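Local coordinates for putative transcriptional regulator protein (Vibrio parahaemolyticus, PDB 3ER6), which probably acts as a sequence-specific DNA-binding transcriptional regulator, the part present here being its DJ-1/PfpI-like domain and not the AraC-type DNA-binding region, at residues 67-72 and 98-103; 75-80 and 181-186; 175-180 and 191-196. The protein carries 1 engineered substitution. All coordinates share one frame; numbering follows the deposited sequence.

Contact 1 (67-72 and 98-103)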
loop_
_atom_site.group_PDB
_atom_site.type_symbol
_atom_site.label_atom_id
_atom_site.label_comp_id
_atom_site.label_asym_id
_atom_site.label_seq_id
_atom_site.Cartn_x
_atom_site.Cartn_y
_atom_site.Cartn_z
ATOM N N ALA A 67 2.324 0.344 -20.154
ATOM C CA ALA A 67 2.365 -0.902 -20.901
ATOM C C ALA A 67 0.951 -1.442 -20.935
ATOM O O ALA A 67 0.152 -1.143 -20.031
ATOM C CB ALA A 67 3.329 -1.869 -20.218
ATOM N N GLN A 68 0.643 -2.225 -21.979
ATOM C CA GLN A 68 -0.633 -2.971 -22.109
ATOM C C GLN A 68 -0.424 -4.436 -21.693
ATOM O O GLN A 68 0.637 -5.008 -21.968
ATOM C CB GLN A 68 -1.134 -2.891 -23.569
ATOM C CG GLN A 68 -1.479 -1.451 -23.985
ATOM C CD GLN A 68 -2.251 -1.374 -25.303
ATOM O OE1 GLN A 68 -1.927 -2.114 -26.217
ATOM N NE2 GLN A 68 -3.264 -0.473 -25.402
ATOM N N TRP A 69 -1.409 -5.032 -21.024
ATOM C CA TRP A 69 -1.262 -6.431 -20.584
ATOM C C TRP A 69 -1.009 -7.379 -21.764
ATOM O O TRP A 69 -0.264 -8.365 -21.617
ATOM C CB TRP A 69 -2.443 -6.889 -19.730
ATOM C CG TRP A 69 -3.837 -6.925 -20.372
ATOM C CD1 TRP A 69 -4.813 -5.959 -20.296
ATOM C CD2 TRP A 69 -4.398 -7.985 -21.165
ATOM N NE1 TRP A 69 -5.918 -6.351 -20.985
ATOM C CE2 TRP A 69 -5.708 -7.590 -21.520
ATOM C CE3 TRP A 69 -3.920 -9.232 -21.590
ATOM C CZ2 TRP A 69 -6.564 -8.415 -22.277
ATOM C CZ3 TRP A 69 -4.758 -10.049 -22.359
ATOM C CH2 TRP A 69 -6.042 -9.623 -22.723
ATOM N N GLN A 70 -1.582 -7.049 -22.923
ATOM C CA GLN A 70 -1.430 -7.861 -24.144
ATOM C C GLN A 70 0.020 -7.884 -24.647
ATOM O O GLN A 70 0.402 -8.794 -25.356
ATOM C CB GLN A 70 -2.373 -7.392 -25.302
ATOM C CG GLN A 70 -3.849 -7.554 -25.109
ATOM C CD GLN A 70 -4.495 -6.347 -24.462
ATOM O OE1 GLN A 70 -3.796 -5.556 -23.789
ATOM N NE2 GLN A 70 -5.841 -6.214 -24.593
ATOM N N SER A 71 0.865 -6.930 -24.252
ATOM C CA SER A 71 2.277 -6.990 -24.674
ATOM C C SER A 71 3.115 -8.037 -23.941
ATOM O O SER A 71 4.287 -8.212 -24.264
ATOM C CB SER A 71 2.956 -5.624 -24.493
ATOM O OG SER A 71 2.261 -4.631 -25.216
ATOM N N PHE A 72 2.551 -8.712 -22.946
ATOM C CA PHE A 72 3.316 -9.657 -22.150
ATOM C C PHE A 72 2.920 -11.092 -22.471
ATOM O O PHE A 72 1.846 -11.523 -22.125
ATOM C CB PHE A 72 3.189 -9.332 -20.632
ATOM C CG PHE A 72 3.689 -7.945 -20.287
ATOM C CD1 PHE A 72 5.039 -7.674 -20.234
ATOM C CD2 PHE A 72 2.805 -6.906 -20.052
ATOM C CE1 PHE A 72 5.522 -6.393 -19.988
ATOM C CE2 PHE A 72 3.258 -5.634 -19.770
ATOM C CZ PHE A 72 4.608 -5.343 -19.741
ATOM N N PHE A 98 -9.066 -13.394 -18.401
ATOM C CA PHE A 98 -9.021 -14.743 -17.818
ATOM C C PHE A 98 -8.189 -15.694 -18.668
ATOM O O PHE A 98 -7.474 -16.519 -18.127
ATOM C CB PHE A 98 -10.427 -15.333 -17.616
ATOM C CG PHE A 98 -11.076 -14.891 -16.362
ATOM C CD1 PHE A 98 -10.634 -15.393 -15.140
ATOM C CD2 PHE A 98 -12.096 -13.967 -16.380
ATOM C CE1 PHE A 98 -11.245 -14.991 -13.937
ATOM C CE2 PHE A 98 -12.700 -13.548 -15.203
ATOM C CZ PHE A 98 -12.267 -14.066 -13.961
ATOM N N ASP A 99 -8.293 -15.606 -20.004
ATOM C CA ASP A 99 -7.520 -16.505 -20.839
ATOM C C ASP A 99 -6.046 -16.224 -20.633
ATOM O O ASP A 99 -5.252 -17.122 -20.546
ATOM C CB ASP A 99 -7.858 -16.351 -22.343
ATOM C CG ASP A 99 -9.287 -16.810 -22.686
ATOM O OD1 ASP A 99 -9.870 -17.579 -21.894
ATOM O OD2 ASP A 99 -9.836 -16.375 -23.739
ATOM N N TRP A 100 -5.680 -14.942 -20.544
ATOM C CA TRP A 100 -4.282 -14.551 -20.375
ATOM C C TRP A 100 -3.673 -15.059 -19.025
ATOM O O TRP A 100 -2.597 -15.619 -18.997
ATOM C CB TRP A 100 -4.230 -13.017 -20.509
ATOM C CG TRP A 100 -2.903 -12.372 -20.311
ATOM C CD1 TRP A 100 -1.835 -12.384 -21.177
ATOM C CD2 TRP A 100 -2.561 -11.478 -19.246
ATOM N NE1 TRP A 100 -0.825 -11.596 -20.678
ATOM C CE2 TRP A 100 -1.238 -11.040 -19.485
ATOM C CE3 TRP A 100 -3.212 -11.081 -18.076
ATOM C CZ2 TRP A 100 -0.557 -10.202 -18.606
ATOM C CZ3 TRP A 100 -2.542 -10.206 -17.186
ATOM C CH2 TRP A 100 -1.208 -9.781 -17.467
ATOM N N ILE A 101 -4.427 -14.959 -17.941
ATOM C CA ILE A 101 -4.006 -15.472 -16.631
ATOM C C ILE A 101 -3.877 -16.995 -16.665
ATOM O O ILE A 101 -2.902 -17.586 -16.154
ATOM C CB ILE A 101 -5.044 -15.037 -15.579
ATOM C CG1 ILE A 101 -4.994 -13.498 -15.400
ATOM C CG2 ILE A 101 -4.858 -15.813 -14.220
ATOM C CD1 ILE A 101 -6.208 -12.912 -14.609
ATOM N N ARG A 102 -4.889 -17.620 -17.261
ATOM C CA ARG A 102 -4.892 -19.090 -17.379
ATOM C C ARG A 102 -3.622 -19.507 -18.108
ATOM O O ARG A 102 -2.895 -20.411 -17.663
ATOM C CB ARG A 102 -6.153 -19.557 -18.103
ATOM C CG ARG A 102 -6.196 -21.021 -18.456
ATOM C CD ARG A 102 -7.444 -21.299 -19.341
ATOM N NE ARG A 102 -7.415 -22.680 -19.833
ATOM C CZ ARG A 102 -7.898 -23.731 -19.169
ATOM N NH1 ARG A 102 -8.482 -23.558 -18.015
ATOM N NH2 ARG A 102 -7.816 -24.942 -19.695
ATOM N N GLU A 103 -3.316 -18.837 -19.220
ATOM C CA GLU A 103 -2.169 -19.269 -20.011
ATOM C C GLU A 103 -0.869 -19.041 -19.309
ATOM O O GLU A 103 0.036 -19.888 -19.361
ATOM C CB GLU A 103 -2.112 -18.579 -21.389
ATOM C CG GLU A 103 -3.350 -18.849 -22.262
ATOM C CD GLU A 103 -3.387 -17.943 -23.541
ATOM O OE1 GLU A 103 -4.487 -17.446 -23.871
ATOM O OE2 GLU A 103 -2.331 -17.710 -24.200
#
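Trp-69 lies aslant over Trp-100, with a hydrogen bond at the rim of the second indole. Trp-69 stands at the start of a short 3-10 turn, 69-71. Its CG sits between the backbone N and the carbonyl carbon (chi1 63°), which directs the indole toward helix 95-106. There CE3 rests 3.5 Å from Trp-100 CD2, over one face of the Trp-100 ring but offset toward its rim. The two ring planes are inclined at 52°, and the side chains run past each other in opposite directions. Nearer the backbone, Trp-69 CB makes a CH-pi contact with the six-membered ring of Trp-100, 4.0 Å from its centroid. The indole NE1 of Trp-69 turns to another partner, the carbonyl oxygen of Pro-50. Gln-70, next along the turn, lays its amide carbon CD on a face of the Trp-69 ring. Phe-72 then closes the segment with its backbone: Trp-100 NE1 donates to Phe-72 O at 3.0 Å, with an N-H...O angle of 169°. The acceptor lies at the edge of the indole, in its plane, and the donor lies in the carbonyl plane; together with the packing of Trp-69, this bond probably helps fix the rotation of the indole. Phe-72 CB adds a looser touch, 4.3 Å from Trp-100 CZ2, while its ring leads away to meet His-46. The whole contact fastens the loop between strands 61-64 and 77-80 onto helix 95-106; Trp-100 also packs on Leu-78 of strand 77-80 and Val-12 of strand 9-14, and Phe-72 on Arg-10 and Val-12.

Contact 2 (75-80 and 181-186)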
loop_
_atom_site.group_PDB
_atom_site.type_symbol
_atom_site.label_atom_id
_atom_site.label_comp_id
_atom_site.label_asym_id
_atom_site.label_seq_id
_atom_site.Cartn_x
_atom_site.Cartn_y
_atom_site.Cartn_z
ATOM N N THR A 75 6.074 -13.839 -18.220
ATOM C CA THR A 75 6.539 -13.079 -17.033
ATOM C C THR A 75 6.931 -14.104 -15.962
ATOM O O THR A 75 6.386 -15.196 -15.931
ATOM C CB THR A 75 5.417 -12.120 -16.460
ATOM O OG1 THR A 75 5.954 -11.277 -15.419
ATOM C CG2 THR A 75 4.169 -12.926 -15.902
ATOM N N ASN A 76 7.853 -13.744 -15.078
ATOM C CA ASN A 76 8.265 -14.631 -14.005
ATOM C C ASN A 76 7.172 -14.639 -12.956
ATOM O O ASN A 76 6.822 -15.702 -12.423
ATOM C CB ASN A 76 9.587 -14.160 -13.393
ATOM C CG ASN A 76 10.721 -14.148 -14.410
ATOM O OD1 ASN A 76 11.052 -13.112 -14.996
ATOM N ND2 ASN A 76 11.323 -15.315 -14.620
ATOM N N ILE A 77 6.693 -13.423 -12.622
ATOM C CA ILE A 77 5.623 -13.256 -11.609
ATOM C C ILE A 77 4.475 -12.428 -12.200
ATOM O O ILE A 77 4.721 -11.437 -12.901
ATOM C CB ILE A 77 6.126 -12.518 -10.369
ATOM C CG1 ILE A 77 7.308 -13.283 -9.719
ATOM C CG2 ILE A 77 4.993 -12.332 -9.371
ATOM C CD1 ILE A 77 8.196 -12.301 -8.820
ATOM N N LEU A 78 3.232 -12.864 -11.931
ATOM C CA LEU A 78 2.053 -12.045 -12.207
ATOM C C LEU A 78 1.388 -11.758 -10.869
ATOM O O LEU A 78 1.085 -12.700 -10.141
ATOM C CB LEU A 78 1.071 -12.735 -13.185
ATOM C CG LEU A 78 -0.324 -12.066 -13.352
ATOM C CD1 LEU A 78 -0.282 -10.733 -14.155
ATOM C CD2 LEU A 78 -1.409 -12.994 -13.981
ATOM N N ILE A 79 1.150 -10.482 -10.538
ATOM C CA ILE A 79 0.337 -10.155 -9.362
ATOM C C ILE A 79 -1.063 -9.748 -9.818
ATOM O O ILE A 79 -1.228 -8.935 -10.733
ATOM C CB ILE A 79 0.968 -9.006 -8.534
ATOM C CG1 ILE A 79 2.412 -9.358 -8.246
ATOM C CG2 ILE A 79 0.144 -8.720 -7.214
ATOM C CD1 ILE A 79 3.153 -8.279 -7.544
ATOM N N ILE A 80 -2.065 -10.351 -9.204
ATOM C CA ILE A 80 -3.417 -9.974 -9.482
ATOM C C ILE A 80 -3.915 -9.264 -8.251
ATOM O O ILE A 80 -4.077 -9.872 -7.154
ATOM C CB ILE A 80 -4.295 -11.198 -9.765
ATOM C CG1 ILE A 80 -3.733 -12.005 -10.972
ATOM C CG2 ILE A 80 -5.759 -10.807 -9.897
ATOM C CD1 ILE A 80 -4.447 -13.386 -11.067
ATOM N N GLU A 181 12.810 -14.572 -1.062
ATOM C CA GLU A 181 13.809 -15.580 -0.723
ATOM C C GLU A 181 14.087 -16.507 -1.927
ATOM O O GLU A 181 15.224 -16.820 -2.228
ATOM C CB GLU A 181 13.378 -16.377 0.514
ATOM C CG GLU A 181 14.394 -17.391 0.861
ATOM C CD GLU A 181 14.102 -18.078 2.171
ATOM O OE1 GLU A 181 13.247 -17.586 2.944
ATOM O OE2 GLU A 181 14.745 -19.112 2.406
ATOM N N GLU A 182 13.041 -16.890 -2.630
ATOM C CA GLU A 182 13.182 -17.715 -3.851
ATOM C C GLU A 182 14.122 -17.143 -4.877
ATOM O O GLU A 182 14.947 -17.885 -5.412
ATOM C CB GLU A 182 11.820 -17.948 -4.498
ATOM C CG GLU A 182 10.994 -18.841 -3.641
ATOM C CD GLU A 182 9.773 -19.388 -4.362
ATOM O OE1 GLU A 182 9.966 -20.025 -5.446
ATOM O OE2 GLU A 182 8.647 -19.192 -3.809
ATOM N N TYR A 183 14.014 -15.844 -5.175
ATOM C CA TYR A 183 14.856 -15.276 -6.235
ATOM C C TYR A 183 16.186 -14.749 -5.782
ATOM O O TYR A 183 17.151 -14.794 -6.559
ATOM C CB TYR A 183 14.106 -14.160 -6.956
ATOM C CG TYR A 183 12.991 -14.705 -7.817
ATOM C CD1 TYR A 183 13.275 -15.284 -9.063
ATOM C CD2 TYR A 183 11.682 -14.652 -7.394
ATOM C CE1 TYR A 183 12.264 -15.787 -9.859
ATOM C CE2 TYR A 183 10.632 -15.165 -8.196
ATOM C CZ TYR A 183 10.942 -15.740 -9.428
ATOM O OH TYR A 183 9.934 -16.239 -10.248
ATOM N N PHE A 184 16.220 -14.210 -4.550
ATOM C CA PHE A 184 17.365 -13.459 -4.071
ATOM C C PHE A 184 18.072 -14.096 -2.858
ATOM O O PHE A 184 19.187 -13.701 -2.512
ATOM C CB PHE A 184 16.973 -12.001 -3.741
ATOM C CG PHE A 184 16.391 -11.257 -4.892
ATOM C CD1 PHE A 184 17.123 -11.095 -6.071
ATOM C CD2 PHE A 184 15.123 -10.704 -4.816
ATOM C CE1 PHE A 184 16.597 -10.408 -7.152
ATOM C CE2 PHE A 184 14.595 -10.002 -5.902
ATOM C CZ PHE A 184 15.324 -9.852 -7.066
ATOM N N GLY A 185 17.433 -15.048 -2.192
ATOM C CA GLY A 185 18.074 -15.729 -1.093
ATOM C C GLY A 185 17.735 -15.208 0.296
ATOM O O GLY A 185 17.005 -14.203 0.462
ATOM N N LYS A 186 18.307 -15.856 1.296
ATOM C CA LYS A 186 17.911 -15.621 2.678
ATOM C C LYS A 186 18.237 -14.239 3.226
ATOM O O LYS A 186 17.411 -13.601 3.911
ATOM C CB LYS A 186 18.513 -16.677 3.627
ATOM C CG LYS A 186 17.601 -17.864 3.846
ATOM C CD LYS A 186 18.122 -18.821 4.959
ATOM C CE LYS A 186 19.263 -19.742 4.427
ATOM N NZ LYS A 186 18.713 -20.860 3.574
HETATM O O HOH W 1 10.499 -17.418 -12.604
#
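The phenol of Tyr-183 reaches from the end of helix 173-184 to Asn-76 and Ile-77, at the start of strand 77-80. At the edge of the ring, in its plane, a water lies 2.7 Å from Tyr-183 OH. Ile-77 CD1 and Asn-76 CB approach the same ring at a slant. The other ring of the helix end, that of Phe-184, has Tyr-183 CB over the centre of one face and also meets the ring of Phe-40. The chain then leaves the helix at Gly-185, whose positive phi (97°) suits a residue without a side chain.

Across the contact, Ile-77 CD1 touches Tyr-183 CE2 at 3.8 Å, and CG1 follows a little farther off, near both CE2 and the hydroxyl. CG1 of Ile-77 is anti to the carbonyl carbon (chi1 -59°), which carries the isoleucine tip alongside the phenol; the two side chains pass side by side, pointing opposite ways. Asn-76 meets the far end of the ring, its CB 3.8 Å from Tyr-183 OH. Its amide is split between two tasks: OD1 accepts from the backbone N of Arg-10 in the adjacent strand, and ND2 donates to the bridging water at 3.0 Å. Tyr-183 also packs on Leu-9 and Lys-110, on strands 9-14 and 110-114, which flank 77-80 in the central mixed sheet.

The chemistry is therefore that of a mixed boundary. An apolar patch of Ile-77 and the phenol carbons lies beside a single water that joins the Asn-76 amide, just before the strand, to the Tyr-183 hydroxyl in place of any direct bond. Because OD1 is held by Arg-10, the amide is probably kept in the orientation that presents ND2 to that water.

Contact 3 (175-180 and 191-196)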
loop_
_atom_site.group_PDB
_atom_site.type_symbol
_atom_site.label_atom_id
_atom_site.label_comp_id
_atom_site.label_asym_id
_atom_site.label_seq_id
_atom_site.Cartn_x
_atom_site.Cartn_y
_atom_site.Cartn_z
ATOM N N VAL A 175 3.950 -13.601 1.875
ATOM C CA VAL A 175 4.081 -13.985 0.465
ATOM C C VAL A 175 5.213 -13.267 -0.260
ATOM O O VAL A 175 6.012 -13.885 -0.975
ATOM C CB VAL A 175 2.716 -13.848 -0.323
ATOM C CG1 VAL A 175 2.952 -13.863 -1.779
ATOM C CG2 VAL A 175 1.745 -15.009 0.062
ATOM N N MET A 176 5.266 -11.940 -0.108
ATOM C CA MET A 176 6.274 -11.147 -0.810
ATOM C C MET A 176 7.712 -11.603 -0.400
ATOM O O MET A 176 8.604 -11.761 -1.240
ATOM C CB MET A 176 6.024 -9.644 -0.554
ATOM C CG MET A 176 4.899 -9.026 -1.489
ATOM S SD MET A 176 4.529 -9.575 -3.182
ATOM C CE MET A 176 2.723 -9.566 -3.195
ATOM N N LEU A 177 7.906 -11.851 0.891
ATOM C CA LEU A 177 9.225 -12.319 1.372
ATOM C C LEU A 177 9.555 -13.732 0.902
ATOM O O LEU A 177 10.707 -14.051 0.643
ATOM C CB LEU A 177 9.334 -12.260 2.903
ATOM C CG LEU A 177 9.234 -10.846 3.468
ATOM C CD1 LEU A 177 9.284 -10.946 4.974
ATOM C CD2 LEU A 177 10.357 -9.925 2.925
ATOM N N GLU A 178 8.533 -14.560 0.774
ATOM C CA GLU A 178 8.745 -15.869 0.225
ATOM C C GLU A 178 9.305 -15.762 -1.175
ATOM O O GLU A 178 10.320 -16.364 -1.467
ATOM C CB GLU A 178 7.443 -16.663 0.234
ATOM C CG GLU A 178 7.669 -18.132 -0.029
ATOM C CD GLU A 178 8.528 -18.806 1.060
ATOM O OE1 GLU A 178 9.353 -19.637 0.650
ATOM O OE2 GLU A 178 8.400 -18.503 2.290
ATOM N N ILE A 179 8.677 -14.946 -2.012
ATOM C CA ILE A 179 9.118 -14.747 -3.377
ATOM C C ILE A 179 10.519 -14.121 -3.365
ATOM O O ILE A 179 11.418 -14.558 -4.124
ATOM C CB ILE A 179 8.125 -13.819 -4.113
ATOM C CG1 ILE A 179 6.771 -14.511 -4.344
ATOM C CG2 ILE A 179 8.711 -13.263 -5.399
ATOM C CD1 ILE A 179 6.919 -15.691 -5.073
ATOM N N VAL A 180 10.736 -13.126 -2.481
ATOM C CA VAL A 180 12.088 -12.575 -2.324
ATOM C C VAL A 180 13.111 -13.662 -1.997
ATOM O O VAL A 180 14.164 -13.681 -2.597
ATOM C CB VAL A 180 12.170 -11.437 -1.259
ATOM C CG1 VAL A 180 13.660 -11.019 -1.005
ATOM C CG2 VAL A 180 11.394 -10.266 -1.777
ATOM N N LEU A 191 16.738 -8.955 5.096
ATOM C CA LEU A 191 16.830 -7.480 4.984
ATOM C C LEU A 191 15.453 -6.905 4.698
ATOM O O LEU A 191 15.036 -5.909 5.302
ATOM C CB LEU A 191 17.826 -7.043 3.887
ATOM C CG LEU A 191 19.331 -7.153 4.300
ATOM C CD1 LEU A 191 20.233 -7.420 3.140
ATOM C CD2 LEU A 191 19.791 -5.920 5.131
ATOM N N GLY A 192 14.735 -7.552 3.759
ATOM C CA GLY A 192 13.314 -7.259 3.485
ATOM C C GLY A 192 12.446 -7.296 4.737
ATOM O O GLY A 192 11.725 -6.350 5.048
ATOM N N ASN A 193 12.552 -8.374 5.485
ATOM C CA ASN A 193 11.846 -8.519 6.738
ATOM C C ASN A 193 12.168 -7.409 7.767
ATOM O O ASN A 193 11.299 -6.963 8.536
ATOM C CB ASN A 193 12.158 -9.908 7.284
ATOM C CG ASN A 193 11.336 -10.274 8.515
ATOM O OD1 ASN A 193 10.112 -10.436 8.440
ATOM N ND2 ASN A 193 12.019 -10.441 9.644
ATOM N N GLN A 194 13.426 -6.974 7.788
ATOM C CA GLN A 194 13.851 -5.946 8.721
ATOM C C GLN A 194 13.277 -4.599 8.232
ATOM O O GLN A 194 12.774 -3.794 9.033
ATOM C CB GLN A 194 15.406 -5.895 8.795
ATOM C CG GLN A 194 15.928 -5.225 10.081
ATOM C CD GLN A 194 15.732 -6.096 11.291
ATOM O OE1 GLN A 194 16.007 -7.281 11.261
ATOM N NE2 GLN A 194 15.248 -5.505 12.371
ATOM N N PHE A 195 13.367 -4.360 6.917
ATOM C CA PHE A 195 12.786 -3.142 6.281
ATOM C C PHE A 195 11.319 -3.016 6.657
ATOM O O PHE A 195 10.821 -1.934 6.922
ATOM C CB PHE A 195 12.966 -3.204 4.738
ATOM C CG PHE A 195 12.074 -2.231 3.949
ATOM C CD1 PHE A 195 12.321 -0.852 3.947
ATOM C CD2 PHE A 195 11.026 -2.710 3.159
ATOM C CE1 PHE A 195 11.464 0.022 3.180
ATOM C CE2 PHE A 195 10.231 -1.868 2.394
ATOM C CZ PHE A 195 10.426 -0.535 2.394
ATOM N N LEU A 196 10.632 -4.144 6.695
ATOM C CA LEU A 196 9.189 -4.161 6.943
ATOM C C LEU A 196 8.886 -4.061 8.437
ATOM O O LEU A 196 7.728 -3.922 8.808
ATOM C CB LEU A 196 8.510 -5.425 6.352
ATOM C CG LEU A 196 8.411 -5.464 4.833
ATOM C CD1 LEU A 196 7.829 -6.806 4.286
ATOM C CD2 LEU A 196 7.486 -4.324 4.429
#
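Leu-177 fills the seam between helices 173-184 and 186-195, and its two methyls take different partners. CD2 lies against the backbone of the second helix, 3.8 Å from Gly-192 C, and also reaches Leu-196 CD1 at 4.2 Å. CD1 turns to Asn-193, coming within 3.6 Å of OD1 and close to CB as well. With CG anti to the carbonyl carbon (chi1 -63°), the leucine fork projects toward the facing helix, and it crosses the Asn-193 side chain at about a right angle.

The two helices follow one another directly in the chain, forming a helix pair at the C-terminal end of the modelled chain; the first of them packs on strands 110-114 and 163-166 of the central sheet. Gly-192, with no side chain, lets the Leu-177 CD2 methyl rest directly on the backbone; the CA atoms of Leu-177 and Gly-192 are 6.8 Å apart.

Asn-193 borders the seam. Its OD1, although near the leucine methyl, has its polar partner in Thr-198 OG1. Leu-196 completes the apolar side, and Tyr-170 of the second subunit also packs on this leucine.

The three contacts form a chain of packing across the domain, with strand 77-80 as the middle member. Contact 1 touches contact 2 where Trp-100 CH2 meets Leu-78 CD1 at 3.6 Å, and Ile-101 reaches both Leu-78 and Ile-80. Contact 2 in turn touches contact 3 through Ile-77 CD1 and Ile-179 CG2, 3.6 Å apart; both use helix 173-184, and their centres are about 11 Å apart. Contacts 1 and 3 lie on opposite sides of the chain's centre, about 27 Å between centres, without touching. Successive strand residues Ile-77 and Leu-78 thus face different helices, as expected of an alpha/beta sandwich. Contact 3 alone also meets the second subunit.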